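Local coordinates for ketosynthase (Streptomyces sp. MSC090213JE08, PDB 6KXD), which probably extends acyl chains on an acyl carrier protein by condensing them with malonyl units, as the ketosynthase of a highly reducing type II polyketide synthase, at residues Gly35-Thr47 / Gly51-Pro63. Residues are numbered along the deposited sequence; the frame is centred on the assembly and turned at random.
Sequences GRSGARPITRFDT and GQNTACEVPDFEP
E57 shows how one buried carboxylate can tie down a loop by gripping the backbone N-H groups of T43 and R44. From CB the chain runs extended (chi2 179°), its CB and CG passing the guanidinium of R44, with E57 CG 3.9 Å from R44 NH2. CD lies against T43 N and OG1. At the tip, E57 OE1 takes the hydroxyl hydrogen of T43 OG1 at 2.6 Å through its syn lone pair. E57 OE2 accepts from T43 N at 2.8 Å and R44 N at 3.0 Å, the two donors arriving from opposite faces of the carboxylate plane, which should fix the rotation of the group. The guanidinium of R44 adds charge only: its NH2 forms a long salt bridge with E57 OE1, which lies well off the guanidinium plane, while its NH1 pairs with E233.

Ahead of T43, R40 and A55 exchange two backbone hydrogen bonds, as an antiparallel hydrogen-bonded pair, and I42 N donates to N53 O at 2.8 Å. I42 presses CG1 tightly on A55 CB (3.4 Å). R40, bent at chi3 (50°), lays its guanidinium over P59 CB and sends NH1 to E57 O at 2.7 Å, 26° out of the guanidinium plane; S20 O is a second acceptor for NH1. The arrangement is a short two-stranded antiparallel ribbon, 40-41 with 54-55, whose flanking loop residues are tied together by E57 and R40, following helix 24-34 in the N-terminal half of the thiolase-like ketosynthase fold and separate from its large mixed sheet.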
ATOM      1  N   GLY A  35      -7.234 -10.672 -27.893  1.00 55.60           N
ATOM      2  CA  GLY A  35      -6.706 -11.840 -27.219  1.00 52.43           C
ATOM      3  C   GLY A  35      -5.203 -11.904 -27.356  1.00 47.58           C
ATOM      4  O   GLY A  35      -4.598 -12.963 -27.281  1.00 55.30           O
ATOM      5  N   ARG A  36      -4.554 -10.739 -27.419  1.00 58.85           N
ATOM      6  CA  ARG A  36      -3.091 -10.723 -27.466  1.00 63.18           C
ATOM      7  C   ARG A  36      -2.553 -11.385 -26.183  1.00 61.24           C
ATOM      8  O   ARG A  36      -3.092 -11.196 -25.119  1.00 53.36           O
ATOM      9  CB  ARG A  36      -2.591  -9.290 -27.686  1.00 63.29           C
ATOM     10  CG  ARG A  36      -1.076  -9.171 -27.777  1.00 68.30           C
ATOM     11  CD  ARG A  36      -0.615  -8.033 -28.670  1.00 70.79           C
ATOM     12  NE  ARG A  36      -1.360  -6.788 -28.538  1.00 73.65           N
ATOM     13  CZ  ARG A  36      -1.211  -5.751 -29.351  1.00 76.29           C
ATOM     14  NH1 ARG A  36      -0.483  -5.887 -30.446  1.00 73.40           N
ATOM     15  NH2 ARG A  36      -1.771  -4.586 -29.066  1.00 67.77           N
ATOM     16  N   SER A  37      -1.504 -12.202 -26.302  1.00 61.32           N
ATOM     17  CA  SER A  37      -0.838 -12.721 -25.135  1.00 59.75           C
ATOM     18  C   SER A  37       0.461 -11.953 -24.981  1.00 60.92           C
ATOM     19  O   SER A  37       1.170 -11.722 -25.947  1.00 55.79           O
ATOM     20  CB  SER A  37      -0.591 -14.202 -25.199  1.00 60.67           C
ATOM     21  OG  SER A  37       0.474 -14.558 -24.340  1.00 56.56           O
ATOM     22  N   GLY A  38       0.741 -11.533 -23.746  1.00 52.31           N
ATOM     23  CA  GLY A  38       1.934 -10.787 -23.486  1.00 55.15           C
ATOM     24  C   GLY A  38       3.115 -11.658 -23.150  1.00 51.50           C
ATOM     25  O   GLY A  38       4.112 -11.149 -22.644  1.00 54.93           O
ATOM     26  N   ALA A  39       3.012 -12.980 -23.374  1.00 49.86           N
ATOM     27  CA  ALA A  39       4.049 -13.908 -22.991  1.00 50.28           C
ATOM     28  C   ALA A  39       5.232 -13.727 -23.948  1.00 51.01           C
ATOM     29  O   ALA A  39       5.060 -13.692 -25.160  1.00 54.53           O
ATOM     30  CB  ALA A  39       3.517 -15.339 -23.014  1.00 46.82           C
ATOM     31  N   ARG A  40       6.431 -13.650 -23.397  1.00 50.61           N
ATOM     32  CA  ARG A  40       7.632 -13.527 -24.211  1.00 55.08           C
ATOM     33  C   ARG A  40       8.774 -13.957 -23.329  1.00 56.04           C
ATOM     34  O   ARG A  40       8.572 -14.079 -22.124  1.00 54.27           O
ATOM     35  CB  ARG A  40       7.820 -12.094 -24.717  1.00 56.32           C
ATOM     36  CG  ARG A  40       7.712 -11.020 -23.643  1.00 57.57           C
ATOM     37  CD  ARG A  40       7.806  -9.604 -24.194  1.00 55.19           C
ATOM     38  NE  ARG A  40       6.900  -9.404 -25.307  1.00 61.99           N
ATOM     39  CZ  ARG A  40       5.617  -9.096 -25.209  1.00 60.35           C
ATOM     40  NH1 ARG A  40       5.063  -8.868 -24.035  1.00 65.17           N
ATOM     41  NH2 ARG A  40       4.901  -8.988 -26.306  1.00 58.48           N
ATOM     42  N   PRO A  41       9.981 -14.237 -23.874  1.00 56.37           N
ATOM     43  CA  PRO A  41      11.107 -14.559 -23.015  1.00 53.85           C
ATOM     44  C   PRO A  41      11.380 -13.412 -22.036  1.00 54.32           C
ATOM     45  O   PRO A  41      11.204 -12.217 -22.359  1.00 55.67           O
ATOM     46  CB  PRO A  41      12.295 -14.756 -23.962  1.00 55.12           C
ATOM     47  CG  PRO A  41      11.639 -15.034 -25.310  1.00 55.20           C
ATOM     48  CD  PRO A  41      10.323 -14.283 -25.309  1.00 56.98           C
ATOM     49  N   ILE A  42      11.842 -13.806 -20.859  1.00 52.91           N
ATOM     50  CA  ILE A  42      12.328 -12.878 -19.848  1.00 58.71           C
ATOM     51  C   ILE A  42      13.665 -12.293 -20.308  1.00 54.53           C
ATOM     52  O   ILE A  42      14.569 -13.044 -20.673  1.00 54.48           O
ATOM     53  CB  ILE A  42      12.513 -13.596 -18.504  1.00 56.28           C
ATOM     54  CG1 ILE A  42      11.193 -14.085 -17.904  1.00 53.25           C
ATOM     55  CG2 ILE A  42      13.271 -12.708 -17.534  1.00 61.05           C
ATOM     56  CD1 ILE A  42      11.398 -15.020 -16.709  1.00 54.48           C
ATOM     57  N   THR A  43      13.789 -10.960 -20.237  1.00 54.53           N
ATOM     58  CA  THR A  43      15.049 -10.230 -20.497  1.00 55.06           C
ATOM     59  C   THR A  43      15.565  -9.554 -19.217  1.00 56.97           C
ATOM     60  O   THR A  43      16.748  -9.200 -19.120  1.00 52.32           O
ATOM     61  CB  THR A  43      14.824  -9.202 -21.611  1.00 54.26           C
ATOM     62  OG1 THR A  43      13.833  -8.278 -21.162  1.00 57.38           O
ATOM     63  CG2 THR A  43      14.346  -9.805 -22.918  1.00 55.10           C
ATOM     64  N   ARG A  44      14.696  -9.355 -18.218  1.00 56.42           N
ATOM     65  CA  ARG A  44      15.013  -8.402 -17.145  1.00 50.99           C
ATOM     66  C   ARG A  44      16.100  -8.963 -16.226  1.00 51.32           C
ATOM     67  O   ARG A  44      16.893  -8.208 -15.649  1.00 50.21           O
ATOM     68  CB  ARG A  44      13.773  -8.024 -16.335  1.00 54.26           C
ATOM     69  CG  ARG A  44      13.997  -6.776 -15.486  1.00 54.73           C
ATOM     70  CD  ARG A  44      14.103  -5.483 -16.291  1.00 59.99           C
ATOM     71  NE  ARG A  44      13.189  -5.460 -17.436  1.00 57.31           N
ATOM     72  CZ  ARG A  44      11.868  -5.459 -17.341  1.00 55.37           C
ATOM     73  NH1 ARG A  44      11.299  -5.359 -16.152  1.00 58.30           N
ATOM     74  NH2 ARG A  44      11.126  -5.574 -18.425  1.00 54.85           N
ATOM     75  N   PHE A  45      16.160 -10.291 -16.112  1.00 48.71           N
ATOM     76  CA  PHE A  45      17.125 -10.920 -15.270  1.00 51.96           C
ATOM     77  C   PHE A  45      17.442 -12.302 -15.843  1.00 49.43           C
ATOM     78  O   PHE A  45      16.731 -12.798 -16.709  1.00 50.12           O
ATOM     79  CB  PHE A  45      16.604 -11.021 -13.830  1.00 50.85           C
ATOM     80  CG  PHE A  45      15.388 -11.891 -13.698  1.00 50.12           C
ATOM     81  CD1 PHE A  45      15.530 -13.246 -13.449  1.00 53.97           C
ATOM     82  CD2 PHE A  45      14.112 -11.369 -13.864  1.00 53.00           C
ATOM     83  CE1 PHE A  45      14.414 -14.065 -13.359  1.00 54.20           C
ATOM     84  CE2 PHE A  45      13.003 -12.191 -13.783  1.00 52.63           C
ATOM     85  CZ  PHE A  45      13.156 -13.538 -13.547  1.00 56.40           C
ATOM     86  N   ASP A  46      18.494 -12.890 -15.282  1.00 55.16           N
ATOM     87  CA  ASP A  46      19.088 -14.165 -15.658  1.00 58.93           C
ATOM     88  C   ASP A  46      18.126 -15.283 -15.225  1.00 60.63           C
ATOM     89  O   ASP A  46      17.849 -15.427 -14.037  1.00 58.73           O
ATOM     90  CB  ASP A  46      20.472 -14.210 -14.993  1.00 63.41           C
ATOM     91  CG  ASP A  46      21.343 -15.423 -15.276  1.00 70.11           C
ATOM     92  OD1 ASP A  46      20.953 -16.250 -16.115  1.00 67.01           O
ATOM     93  OD2 ASP A  46      22.424 -15.516 -14.640  1.00 80.25           O
ATOM     94  N   THR A  47      17.594 -16.047 -16.188  1.00 59.49           N
ATOM     95  CA  THR A  47      16.640 -17.134 -15.920  1.00 53.15           C
ATOM     96  C   THR A  47      17.341 -18.502 -15.798  1.00 62.59           C
ATOM     97  O   THR A  47      16.676 -19.502 -15.509  1.00 55.78           O
ATOM     98  CB  THR A  47      15.530 -17.181 -16.975  1.00 61.09           C
ATOM     99  OG1 THR A  47      16.056 -17.483 -18.268  1.00 62.25           O
ATOM    100  CG2 THR A  47      14.755 -15.888 -17.066  1.00 55.74           C
ATOM    101  N   GLY A  51      14.711 -23.524 -15.056  1.00 66.10           N
ATOM    102  CA  GLY A  51      14.185 -24.524 -15.978  1.00 60.09           C
ATOM    103  C   GLY A  51      13.114 -23.935 -16.869  1.00 57.72           C
ATOM    104  O   GLY A  51      12.376 -24.640 -17.500  1.00 61.07           O
ATOM    105  N   GLN A  52      13.029 -22.603 -16.904  1.00 59.60           N
ATOM    106  CA  GLN A  52      11.853 -21.911 -17.408  1.00 54.86           C
ATOM    107  C   GLN A  52      12.198 -20.428 -17.576  1.00 50.86           C
ATOM    108  O   GLN A  52      13.043 -19.950 -16.841  1.00 48.75           O
ATOM    109  CB  GLN A  52      10.744 -22.052 -16.379  1.00 64.34           C
ATOM    110  CG  GLN A  52       9.363 -22.130 -16.973  1.00 64.14           C
ATOM    111  CD  GLN A  52       8.395 -22.252 -15.823  1.00 64.44           C
ATOM    112  OE1 GLN A  52       8.591 -23.055 -14.900  1.00 62.12           O
ATOM    113  NE2 GLN A  52       7.360 -21.430 -15.863  1.00 58.85           N
ATOM    114  N   ASN A  53      11.669 -19.767 -18.606  1.00 46.27           N
ATOM    115  CA  ASN A  53      12.168 -18.388 -18.874  1.00 55.41           C
ATOM    116  C   ASN A  53      11.146 -17.515 -19.622  1.00 52.97           C
ATOM    117  O   ASN A  53      11.531 -16.554 -20.299  1.00 59.20           O
ATOM    118  CB  ASN A  53      13.506 -18.413 -19.619  1.00 62.28           C
ATOM    119  CG  ASN A  53      13.309 -18.514 -21.113  1.00 65.65           C
ATOM    120  OD1 ASN A  53      12.366 -19.157 -21.561  1.00 65.79           O
ATOM    121  ND2 ASN A  53      14.114 -17.795 -21.877  1.00 70.20           N
ATOM    122  N   THR A  54       9.850 -17.788 -19.440  1.00 55.11           N
ATOM    123  CA  THR A  54       8.775 -16.995 -20.014  1.00 52.30           C
ATOM    124  C   THR A  54       8.098 -16.156 -18.915  1.00 53.07           C
ATOM    125  O   THR A  54       7.886 -16.615 -17.803  1.00 49.48           O
ATOM    126  CB  THR A  54       7.728 -17.887 -20.680  1.00 56.46           C
ATOM    127  OG1 THR A  54       8.417 -18.699 -21.638  1.00 60.93           O
ATOM    128  CG2 THR A  54       6.610 -17.104 -21.326  1.00 55.66           C
ATOM    129  N   ALA A  55       7.747 -14.929 -19.264  1.00 53.96           N
ATOM    130  CA  ALA A  55       7.004 -14.017 -18.403  1.00 51.02           C
ATOM    131  C   ALA A  55       6.288 -13.083 -19.355  1.00 53.93           C
ATOM    132  O   ALA A  55       6.471 -13.210 -20.564  1.00 53.50           O
ATOM    133  CB  ALA A  55       7.932 -13.292 -17.481  1.00 51.80           C
ATOM    134  N   CYS A  56       5.499 -12.155 -18.825  1.00 46.60           N
ATOM    135  CA  CYS A  56       4.767 -11.246 -19.643  1.00 44.27           C
ATOM    136  C   CYS A  56       5.338  -9.850 -19.443  1.00 49.67           C
ATOM    137  O   CYS A  56       4.683  -8.988 -18.832  1.00 52.67           O
ATOM    138  CB  CYS A  56       3.278 -11.248 -19.338  1.00 48.90           C
ATOM    139  SG  CYS A  56       2.481 -12.817 -19.780  1.00 52.95           S
ATOM    140  N   GLU A  57       6.551  -9.657 -19.956  1.00 51.53           N
ATOM    141  CA  GLU A  57       7.226  -8.390 -19.857  1.00 49.77           C
ATOM    142  C   GLU A  57       6.594  -7.380 -20.799  1.00 47.03           C
ATOM    143  O   GLU A  57       5.904  -7.718 -21.785  1.00 50.72           O
ATOM    144  CB  GLU A  57       8.701  -8.498 -20.201  1.00 50.76           C
ATOM    145  CG  GLU A  57       9.537  -9.058 -19.096  1.00 51.41           C
ATOM    146  CD  GLU A  57      10.991  -9.184 -19.483  1.00 53.77           C
ATOM    147  OE1 GLU A  57      11.336  -8.708 -20.590  1.00 58.55           O
ATOM    148  OE2 GLU A  57      11.777  -9.725 -18.686  1.00 56.46           O
ATOM    149  N   VAL A  58       6.819  -6.103 -20.461  1.00 47.16           N
ATOM    150  CA  VAL A  58       6.579  -5.031 -21.367  1.00 49.65           C
ATOM    151  C   VAL A  58       7.771  -5.047 -22.320  1.00 46.60           C
ATOM    152  O   VAL A  58       8.933  -4.982 -21.906  1.00 49.38           O
ATOM    153  CB  VAL A  58       6.402  -3.670 -20.668  1.00 45.46           C
ATOM    154  CG1 VAL A  58       6.440  -2.512 -21.655  1.00 50.60           C
ATOM    155  CG2 VAL A  58       5.097  -3.626 -19.886  1.00 48.79           C
ATOM    156  N   PRO A  59       7.518  -5.218 -23.625  1.00 56.84           N
ATOM    157  CA  PRO A  59       8.601  -5.536 -24.563  1.00 60.73           C
ATOM    158  C   PRO A  59       9.555  -4.369 -24.889  1.00 66.53           C
ATOM    159  O   PRO A  59      10.788  -4.561 -24.853  1.00 64.33           O
ATOM    160  CB  PRO A  59       7.797  -6.013 -25.788  1.00 53.76           C
ATOM    161  CG  PRO A  59       6.535  -5.229 -25.742  1.00 56.82           C
ATOM    162  CD  PRO A  59       6.196  -5.151 -24.266  1.00 50.59           C
ATOM    163  N   ASP A  60       8.993  -3.185 -25.165  1.00 57.74           N
ATOM    164  CA  ASP A  60       9.751  -2.131 -25.829  1.00 71.88           C
ATOM    165  C   ASP A  60       9.442  -0.772 -25.193  1.00 73.87           C
ATOM    166  O   ASP A  60       9.110   0.195 -25.881  1.00 75.04           O
ATOM    167  CB  ASP A  60       9.486  -2.139 -27.340  1.00 81.47           C
ATOM    168  CG  ASP A  60      10.275  -3.196 -28.105  1.00 85.78           C
ATOM    169  OD1 ASP A  60      11.467  -3.410 -27.771  1.00 87.26           O
ATOM    170  OD2 ASP A  60       9.693  -3.805 -29.027  1.00 87.87           O
ATOM    171  N   PHE A  61       9.659  -0.696 -23.879  1.00 60.11           N
ATOM    172  CA  PHE A  61       9.381   0.474 -23.097  1.00 56.00           C
ATOM    173  C   PHE A  61      10.401   1.584 -23.386  1.00 52.47           C
ATOM    174  O   PHE A  61      11.594   1.393 -23.226  1.00 53.37           O
ATOM    175  CB  PHE A  61       9.438   0.109 -21.612  1.00 53.88           C
ATOM    176  CG  PHE A  61       9.246   1.275 -20.686  1.00 46.50           C
ATOM    177  CD1 PHE A  61       8.096   2.041 -20.761  1.00 46.35           C
ATOM    178  CD2 PHE A  61      10.175   1.543 -19.694  1.00 51.57           C
ATOM    179  CE1 PHE A  61       7.902   3.106 -19.894  1.00 45.52           C
ATOM    180  CE2 PHE A  61       9.978   2.612 -18.838  1.00 45.87           C
ATOM    181  CZ  PHE A  61       8.839   3.371 -18.934  1.00 45.21           C
ATOM    182  N   GLU A  62       9.898   2.766 -23.747  1.00 50.46           N
ATOM    183  CA  GLU A  62      10.750   3.938 -23.999  1.00 55.04           C
ATOM    184  C   GLU A  62      10.348   5.046 -23.038  1.00 45.56           C
ATOM    185  O   GLU A  62       9.379   5.774 -23.296  1.00 52.80           O
ATOM    186  CB  GLU A  62      10.608   4.392 -25.452  1.00 58.94           C
ATOM    187  CG  GLU A  62      11.357   3.501 -26.426  1.00 68.83           C
ATOM    188  CD  GLU A  62      11.063   3.819 -27.885  1.00 79.77           C
ATOM    189  OE1 GLU A  62      11.570   3.079 -28.753  1.00 77.93           O
ATOM    190  OE2 GLU A  62      10.318   4.800 -28.144  1.00 73.56           O
ATOM    191  N   PRO A  63      11.073   5.176 -21.914  1.00 50.83           N
ATOM    192  CA  PRO A  63      10.671   6.096 -20.856  1.00 55.53           C
ATOM    193  C   PRO A  63      10.605   7.540 -21.369  1.00 55.58           C
ATOM    194  O   PRO A  63       9.711   8.273 -20.984  1.00 56.34           O
ATOM    195  CB  PRO A  63      11.701   5.874 -19.737  1.00 51.13           C
ATOM    196  CG  PRO A  63      12.816   5.032 -20.323  1.00 56.21           C
ATOM    197  CD  PRO A  63      12.284   4.415 -21.590  1.00 48.49           C
TER